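Local coordinates for possible sortase-like protein (Corynebacterium diphtheriae, PDB 5UUS) that is probably a membrane-tethered sortase, a cysteine enzyme of the family that cleaves sorting signals and attaches proteins to the bacterial cell surface, at residues 39-44 against 76-81; 55-60 against 83-88. One frame throughout, in Å; residues are numbered along the deposited sequence.

Contact 1: 39-44 against 76-81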
ATOM      1  N   GLU A  39      15.466  -9.070   1.607  1.00 43.97           N
ATOM      2  CA  GLU A  39      14.678 -10.287   1.816  1.00 46.52           C
ATOM      3  C   GLU A  39      13.181 -10.013   1.782  1.00 43.85           C
ATOM      4  O   GLU A  39      12.746  -8.903   2.091  1.00 40.49           O
ATOM      5  CB  GLU A  39      15.046 -10.940   3.157  1.00 50.66           C
ATOM      6  CG  GLU A  39      16.513 -11.371   3.221  1.00 59.08           C
ATOM      7  CD  GLU A  39      16.915 -12.341   2.102  1.00 68.77           C
ATOM      8  OE1 GLU A  39      16.144 -13.279   1.798  1.00 68.35           O
ATOM      9  OE2 GLU A  39      18.013 -12.163   1.525  1.00 73.90           O
ATOM     10  N   ALA A  40      12.407 -11.036   1.414  1.00 40.22           N
ATOM     11  CA  ALA A  40      10.950 -10.954   1.403  1.00 47.25           C
ATOM     12  C   ALA A  40      10.419 -10.954   2.813  1.00 49.30           C
ATOM     13  O   ALA A  40      10.787 -11.811   3.601  1.00 44.14           O
ATOM     14  CB  ALA A  40      10.351 -12.111   0.627  1.00 49.86           C
ATOM     15  N   PHE A  41       9.561 -10.001   3.149  1.00 39.02           N
ATOM     16  CA  PHE A  41       9.013  -9.958   4.521  1.00 40.54           C
ATOM     17  C   PHE A  41       7.495  -9.841   4.490  1.00 46.45           C
ATOM     18  O   PHE A  41       6.845  -9.818   5.535  1.00 39.97           O
ATOM     19  CB  PHE A  41       9.595  -8.784   5.310  1.00 44.71           C
ATOM     20  CG  PHE A  41       9.175  -7.429   4.784  1.00 44.80           C
ATOM     21  CD1 PHE A  41       9.834  -6.856   3.697  1.00 47.50           C
ATOM     22  CD2 PHE A  41       8.131  -6.738   5.372  1.00 46.18           C
ATOM     23  CE1 PHE A  41       9.449  -5.620   3.191  1.00 51.14           C
ATOM     24  CE2 PHE A  41       7.734  -5.495   4.878  1.00 44.51           C
ATOM     25  CZ  PHE A  41       8.403  -4.936   3.786  1.00 49.68           C
ATOM     26  N   ALA A  42       6.925  -9.731   3.288  1.00 41.57           N
ATOM     27  CA  ALA A  42       5.476  -9.585   3.181  1.00 39.77           C
ATOM     28  C   ALA A  42       4.969 -10.054   1.836  1.00 44.52           C
ATOM     29  O   ALA A  42       5.748 -10.319   0.919  1.00 46.11           O
ATOM     30  CB  ALA A  42       5.053  -8.138   3.423  1.00 37.80           C
ATOM     31  N   ARG A  43       3.652 -10.175   1.740  1.00 40.86           N
ATOM     32  CA  ARG A  43       3.015 -10.601   0.518  1.00 47.51           C
ATOM     33  C   ARG A  43       1.808  -9.716   0.261  1.00 49.09           C
ATOM     34  O   ARG A  43       1.063  -9.408   1.188  1.00 46.47           O
ATOM     35  CB  ARG A  43       2.605 -12.057   0.614  1.00 47.54           C
ATOM     36  CG  ARG A  43       1.992 -12.590  -0.642  1.00 58.02           C
ATOM     37  CD  ARG A  43       1.721 -14.073  -0.500  1.00 66.11           C
ATOM     38  NE  ARG A  43       2.938 -14.846  -0.289  1.00 69.48           N
ATOM     39  CZ  ARG A  43       3.024 -15.880   0.542  1.00 83.64           C
ATOM     40  NH1 ARG A  43       1.967 -16.243   1.261  1.00 85.51           N
ATOM     41  NH2 ARG A  43       4.170 -16.539   0.668  1.00 89.06           N
ATOM     42  N   MET A  44       1.607  -9.308  -0.992  1.00 41.04           N
ATOM     43  CA  MET A  44       0.431  -8.483  -1.299  1.00 41.41           C
ATOM     44  C   MET A  44      -0.489  -9.134  -2.320  1.00 42.04           C
ATOM     45  O   MET A  44      -0.036  -9.818  -3.235  1.00 44.71           O
ATOM     46  CB  MET A  44       0.835  -7.076  -1.786  1.00 40.88           C
ATOM     47  CG  MET A  44       1.654  -7.023  -3.079  1.00 40.82           C
ATOM     48  SD  MET A  44       1.941  -5.291  -3.601  1.00 49.84           S
ATOM     49  CE  MET A  44       0.324  -4.810  -4.190  1.00 49.46           C
ATOM     50  N   THR A  76      10.445   4.129   5.031  1.00 40.01           N
ATOM     51  CA  THR A  76       9.015   4.366   5.199  1.00 36.58           C
ATOM     52  C   THR A  76       8.399   3.367   6.184  1.00 41.21           C
ATOM     53  O   THR A  76       9.072   2.445   6.624  1.00 38.98           O
ATOM     54  CB  THR A  76       8.279   4.292   3.852  1.00 38.50           C
ATOM     55  OG1 THR A  76       8.204   2.929   3.407  1.00 40.87           O
ATOM     56  CG2 THR A  76       9.029   5.144   2.809  1.00 38.30           C
ATOM     57  N   GLN A  77       7.118   3.540   6.505  1.00 36.97           N
ATOM     58  CA  GLN A  77       6.490   2.718   7.522  1.00 43.07           C
ATOM     59  C   GLN A  77       6.226   1.341   6.966  1.00 42.71           C
ATOM     60  O   GLN A  77       6.386   1.105   5.774  1.00 36.75           O
ATOM     61  CB  GLN A  77       5.196   3.367   8.033  1.00 39.31           C
ATOM     62  CG  GLN A  77       5.445   4.534   9.008  1.00 35.31           C
ATOM     63  CD  GLN A  77       6.089   5.779   8.349  1.00 40.09           C
ATOM     64  OE1 GLN A  77       5.560   6.363   7.397  1.00 38.55           O
ATOM     65  NE2 GLN A  77       7.232   6.193   8.882  1.00 40.95           N
ATOM     66  N   LEU A  78       5.845   0.430   7.849  1.00 39.30           N
ATOM     67  CA  LEU A  78       5.644  -0.966   7.517  1.00 39.96           C
ATOM     68  C   LEU A  78       4.135  -1.242   7.563  1.00 39.88           C
ATOM     69  O   LEU A  78       3.368  -0.374   7.962  1.00 41.78           O
ATOM     70  CB  LEU A  78       6.447  -1.853   8.494  1.00 37.58           C
ATOM     71  CG  LEU A  78       7.970  -1.768   8.308  1.00 42.76           C
ATOM     72  CD1 LEU A  78       8.737  -2.435   9.509  1.00 40.25           C
ATOM     73  CD2 LEU A  78       8.359  -2.427   6.996  1.00 49.54           C
ATOM     74  N   PRO A  79       3.693  -2.432   7.136  1.00 36.53           N
ATOM     75  CA  PRO A  79       2.247  -2.631   6.987  1.00 43.27           C
ATOM     76  C   PRO A  79       1.453  -2.459   8.274  1.00 45.42           C
ATOM     77  O   PRO A  79       1.874  -2.985   9.300  1.00 39.53           O
ATOM     78  CB  PRO A  79       2.156  -4.082   6.484  1.00 43.33           C
ATOM     79  CG  PRO A  79       3.422  -4.284   5.740  1.00 41.19           C
ATOM     80  CD  PRO A  79       4.458  -3.538   6.541  1.00 38.54           C
ATOM     81  N   GLY A  80       0.325  -1.746   8.219  1.00 41.97           N
ATOM     82  CA  GLY A  80      -0.523  -1.585   9.388  1.00 43.27           C
ATOM     83  C   GLY A  80      -0.169  -0.388  10.251  1.00 41.39           C
ATOM     84  O   GLY A  80      -0.871  -0.053  11.195  1.00 46.58           O
ATOM     85  N   GLU A  81       0.926   0.269   9.917  1.00 37.90           N
ATOM     86  CA  GLU A  81       1.396   1.402  10.695  1.00 38.20           C
ATOM     87  C   GLU A  81       0.802   2.721  10.245  1.00 46.10           C
ATOM     88  O   GLU A  81       0.587   2.952   9.044  1.00 40.32           O
ATOM     89  CB  GLU A  81       2.915   1.485  10.611  1.00 35.49           C
ATOM     90  CG  GLU A  81       3.608   0.197  11.058  1.00 40.82           C
ATOM     91  CD  GLU A  81       5.112   0.342  11.211  1.00 46.90           C
ATOM     92  OE1 GLU A  81       5.711   1.234  10.564  1.00 49.56           O
ATOM     93  OE2 GLU A  81       5.706  -0.437  11.998  1.00 47.98           O
TER

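Contact 2: 55-60 against 83-88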
ATOM      1  N   PHE A  55       2.220 -11.084  -4.888  1.00 49.12           N
ATOM      2  CA  PHE A  55       3.637 -10.842  -5.009  1.00 45.25           C
ATOM      3  C   PHE A  55       4.251 -10.764  -3.628  1.00 47.10           C
ATOM      4  O   PHE A  55       3.665 -10.169  -2.738  1.00 39.51           O
ATOM      5  CB  PHE A  55       3.882  -9.549  -5.752  1.00 42.25           C
ATOM      6  CG  PHE A  55       3.693  -9.672  -7.241  1.00 47.16           C
ATOM      7  CD1 PHE A  55       4.760 -10.025  -8.051  1.00 48.46           C
ATOM      8  CD2 PHE A  55       2.446  -9.444  -7.814  1.00 42.95           C
ATOM      9  CE1 PHE A  55       4.595 -10.141  -9.431  1.00 49.16           C
ATOM     10  CE2 PHE A  55       2.265  -9.567  -9.194  1.00 45.34           C
ATOM     11  CZ  PHE A  55       3.339  -9.913  -9.992  1.00 49.83           C
ATOM     12  N   ALA A  56       5.429 -11.347  -3.474  1.00 44.66           N
ATOM     13  CA  ALA A  56       6.239 -11.115  -2.300  1.00 46.05           C
ATOM     14  C   ALA A  56       6.764  -9.682  -2.332  1.00 45.47           C
ATOM     15  O   ALA A  56       7.062  -9.117  -3.402  1.00 47.66           O
ATOM     16  CB  ALA A  56       7.394 -12.121  -2.231  1.00 42.53           C
ATOM     17  N   ILE A  57       6.858  -9.080  -1.160  1.00 40.30           N
ATOM     18  CA  ILE A  57       7.459  -7.773  -1.063  1.00 37.92           C
ATOM     19  C   ILE A  57       8.800  -7.898  -0.398  1.00 45.73           C
ATOM     20  O   ILE A  57       8.911  -8.524   0.644  1.00 41.97           O
ATOM     21  CB  ILE A  57       6.565  -6.811  -0.295  1.00 42.13           C
ATOM     22  CG1 ILE A  57       5.214  -6.687  -1.015  1.00 43.93           C
ATOM     23  CG2 ILE A  57       7.241  -5.459  -0.149  1.00 40.32           C
ATOM     24  CD1 ILE A  57       4.142  -5.992  -0.175  1.00 41.19           C
ATOM     25  N   VAL A  58       9.813  -7.303  -1.011  1.00 42.82           N
ATOM     26  CA  VAL A  58      11.188  -7.361  -0.518  1.00 45.51           C
ATOM     27  C   VAL A  58      11.573  -6.038   0.174  1.00 42.47           C
ATOM     28  O   VAL A  58      11.023  -4.982  -0.153  1.00 41.23           O
ATOM     29  CB  VAL A  58      12.127  -7.682  -1.722  1.00 46.92           C
ATOM     30  CG1 VAL A  58      13.508  -7.106  -1.556  1.00 52.38           C
ATOM     31  CG2 VAL A  58      12.149  -9.189  -2.000  1.00 42.25           C
ATOM     32  N   GLU A  59      12.507  -6.078   1.119  1.00 41.37           N
ATOM     33  CA  GLU A  59      12.982  -4.855   1.773  1.00 39.64           C
ATOM     34  C   GLU A  59      14.071  -4.176   0.963  1.00 47.31           C
ATOM     35  O   GLU A  59      15.145  -4.746   0.772  1.00 47.59           O
ATOM     36  CB  GLU A  59      13.510  -5.171   3.186  1.00 38.31           C
ATOM     37  CG  GLU A  59      14.131  -3.972   3.902  1.00 45.99           C
ATOM     38  CD  GLU A  59      13.092  -2.936   4.356  1.00 55.85           C
ATOM     39  OE1 GLU A  59      11.878  -3.116   4.081  1.00 56.79           O
ATOM     40  OE2 GLU A  59      13.489  -1.936   4.993  1.00 56.93           O
ATOM     41  N   GLY A  60      13.806  -2.960   0.487  1.00 43.45           N
ATOM     42  CA  GLY A  60      14.734  -2.263  -0.379  1.00 45.86           C
ATOM     43  C   GLY A  60      14.178  -2.005  -1.785  1.00 45.43           C
ATOM     44  O   GLY A  60      13.320  -2.745  -2.282  1.00 39.53           O
ATOM     45  N   GLY A  83       1.043   6.415   9.147  1.00 36.46           N
ATOM     46  CA  GLY A  83       2.095   6.947   8.284  1.00 31.42           C
ATOM     47  C   GLY A  83       1.908   6.372   6.896  1.00 35.60           C
ATOM     48  O   GLY A  83       0.774   6.190   6.436  1.00 39.85           O
ATOM     49  N   ASN A  84       3.017   6.069   6.223  1.00 36.14           N
ATOM     50  CA  ASN A  84       2.971   5.682   4.815  1.00 34.09           C
ATOM     51  C   ASN A  84       3.853   4.460   4.541  1.00 37.39           C
ATOM     52  O   ASN A  84       5.079   4.518   4.665  1.00 35.78           O
ATOM     53  CB  ASN A  84       3.390   6.886   3.961  1.00 34.36           C
ATOM     54  CG  ASN A  84       3.094   6.711   2.478  1.00 39.38           C
ATOM     55  OD1 ASN A  84       2.701   5.631   2.002  1.00 37.46           O
ATOM     56  ND2 ASN A  84       3.306   7.787   1.726  1.00 37.24           N
ATOM     57  N   PHE A  85       3.212   3.340   4.225  1.00 34.59           N
ATOM     58  CA  PHE A  85       3.923   2.121   3.851  1.00 35.75           C
ATOM     59  C   PHE A  85       4.082   2.151   2.310  1.00 34.32           C
ATOM     60  O   PHE A  85       3.112   1.941   1.597  1.00 34.67           O
ATOM     61  CB  PHE A  85       3.145   0.894   4.342  1.00 34.02           C
ATOM     62  CG  PHE A  85       3.520  -0.390   3.653  1.00 39.07           C
ATOM     63  CD1 PHE A  85       4.817  -0.887   3.733  1.00 40.28           C
ATOM     64  CD2 PHE A  85       2.566  -1.117   2.933  1.00 33.46           C
ATOM     65  CE1 PHE A  85       5.177  -2.073   3.072  1.00 42.38           C
ATOM     66  CE2 PHE A  85       2.920  -2.310   2.279  1.00 35.53           C
ATOM     67  CZ  PHE A  85       4.235  -2.778   2.346  1.00 37.57           C
ATOM     68  N   ALA A  86       5.291   2.442   1.816  1.00 35.31           N
ATOM     69  CA  ALA A  86       5.527   2.678   0.385  1.00 38.75           C
ATOM     70  C   ALA A  86       6.341   1.570  -0.287  1.00 39.84           C
ATOM     71  O   ALA A  86       7.332   1.086   0.268  1.00 35.72           O
ATOM     72  CB  ALA A  86       6.232   4.029   0.177  1.00 37.90           C
ATOM     73  N   VAL A  87       5.908   1.176  -1.484  1.00 35.87           N
ATOM     74  CA  VAL A  87       6.620   0.182  -2.269  1.00 33.26           C
ATOM     75  C   VAL A  87       6.725   0.635  -3.728  1.00 36.29           C
ATOM     76  O   VAL A  87       5.858   1.368  -4.237  1.00 41.06           O
ATOM     77  CB  VAL A  87       5.938  -1.214  -2.221  1.00 45.24           C
ATOM     78  CG1 VAL A  87       5.898  -1.761  -0.786  1.00 45.71           C
ATOM     79  CG2 VAL A  87       4.543  -1.153  -2.816  1.00 42.68           C
ATOM     80  N   ALA A  88       7.793   0.191  -4.377  1.00 34.62           N
ATOM     81  CA  ALA A  88       8.038   0.416  -5.795  1.00 38.32           C
ATOM     82  C   ALA A  88       7.893  -0.921  -6.501  1.00 42.85           C
ATOM     83  O   ALA A  88       8.135  -1.959  -5.903  1.00 39.35           O
ATOM     84  CB  ALA A  88       9.448   0.995  -6.028  1.00 40.91           C
TER

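Contact 1: 39-44 against 76-81
L78, which packs on F41, donates its backbone N to OE1 of E81 at 2.8 Å. The N-H...O angle is 170°, so the bond is nearly straight. The donor comes from above the carboxylate plane, 65° out of it. The same two residues close a second bond, from E81 N to O of L78 at 3.2 Å. This is the closing bond of a type II beta turn from L78 to E81. P79 and G80 are its two central residues, and G80 has the positive phi this turn needs at its third position. G80 N is also hydrogen-bonded to Y121 OH. The turn is therefore held from within and from the strand 117-123.

Across the contact there is no hydrogen bond. The meeting is apolar and runs through one end of the F41 ring. CE2 of F41 lies 3.8 Å from CD2 of L78, and CZ of F41 is 4.1 Å from the same methyl. L78 comes to the ring at a slant. P79 is placed differently: its CD stands at the ring edge, near the ring plane, 4.2 Å from F41 CE2. With CG set between the backbone N and the carbonyl group (chi1 67°), the F41 ring reaches toward the turn and brings its CE2-CZ end to L78. E39 O lies in the ring plane, also at its edge. P35 touches both F41 and L78. P79 packs further on V112 and T114 of strand 109-114.

Segment 39-44 carries its own irregularity. F41 and A42 both face I57 of strand 54-59, and both share backbone hydrogen bonds with it. This is a classic beta bulge. The contact thus joins a bulged strand to the tight turn leading into strand 83-88, within the beta barrel of the sortase fold.

Contact 2: 55-60 against 83-88
I57 meets F85 and V87 inside the sortase beta barrel, and its two branches reach different partners. The side chains of I57 and F85 reach toward each other from their two strands. The I57 delta methyl arrives at the edge of the F85 ring, near its plane, with CD1 4.1 Å from F85 CZ. The F85 ring extends to this point because CG is anti to the backbone N (chi1 161°). The V87 side chain crosses that of I57 at about a right angle and is met by the other branch.

The two strands share no hydrogen bond, and the CA atoms of I57 and V87 are 8.1 Å apart. Strand 71-72 lies between them in the sheet order, parallel to 54-59 and antiparallel to 83-88. All three touching side chains are buried. Around them, M44 packs on I57, M190 on F85 and M192 on V87. The F85 ring also meets the ring of H72, with the planes about 30° apart. The side chain of V87 is about 11 Å from that of H90, the predicted proton donor/acceptor of the active site. The last link is methyl to methyl: CG2 of I57 is 4.0 Å from CG1 of V87.

In the fold
Contact 2 is the buried one. Contact 1 lies partly exposed, and only P79 of its three touching residues is buried. Both are small and apolar, without a hydrogen bond between their segments. Contact 1 sets a ring against a loop turn, while contact 2 joins side chains from two strands. Both reach the same sheet, in which strands 40-45 and 54-59 are neighbours. The bulged strand of contact 1 is hydrogen-bonded to the strand carrying I57. Their second segments follow each other in the chain, the turn leading into strand 83-88. There Q77 OE1 accepts a hydrogen bond from N84 N, 2.8 Å away. Polar links thus tie the two contacts together.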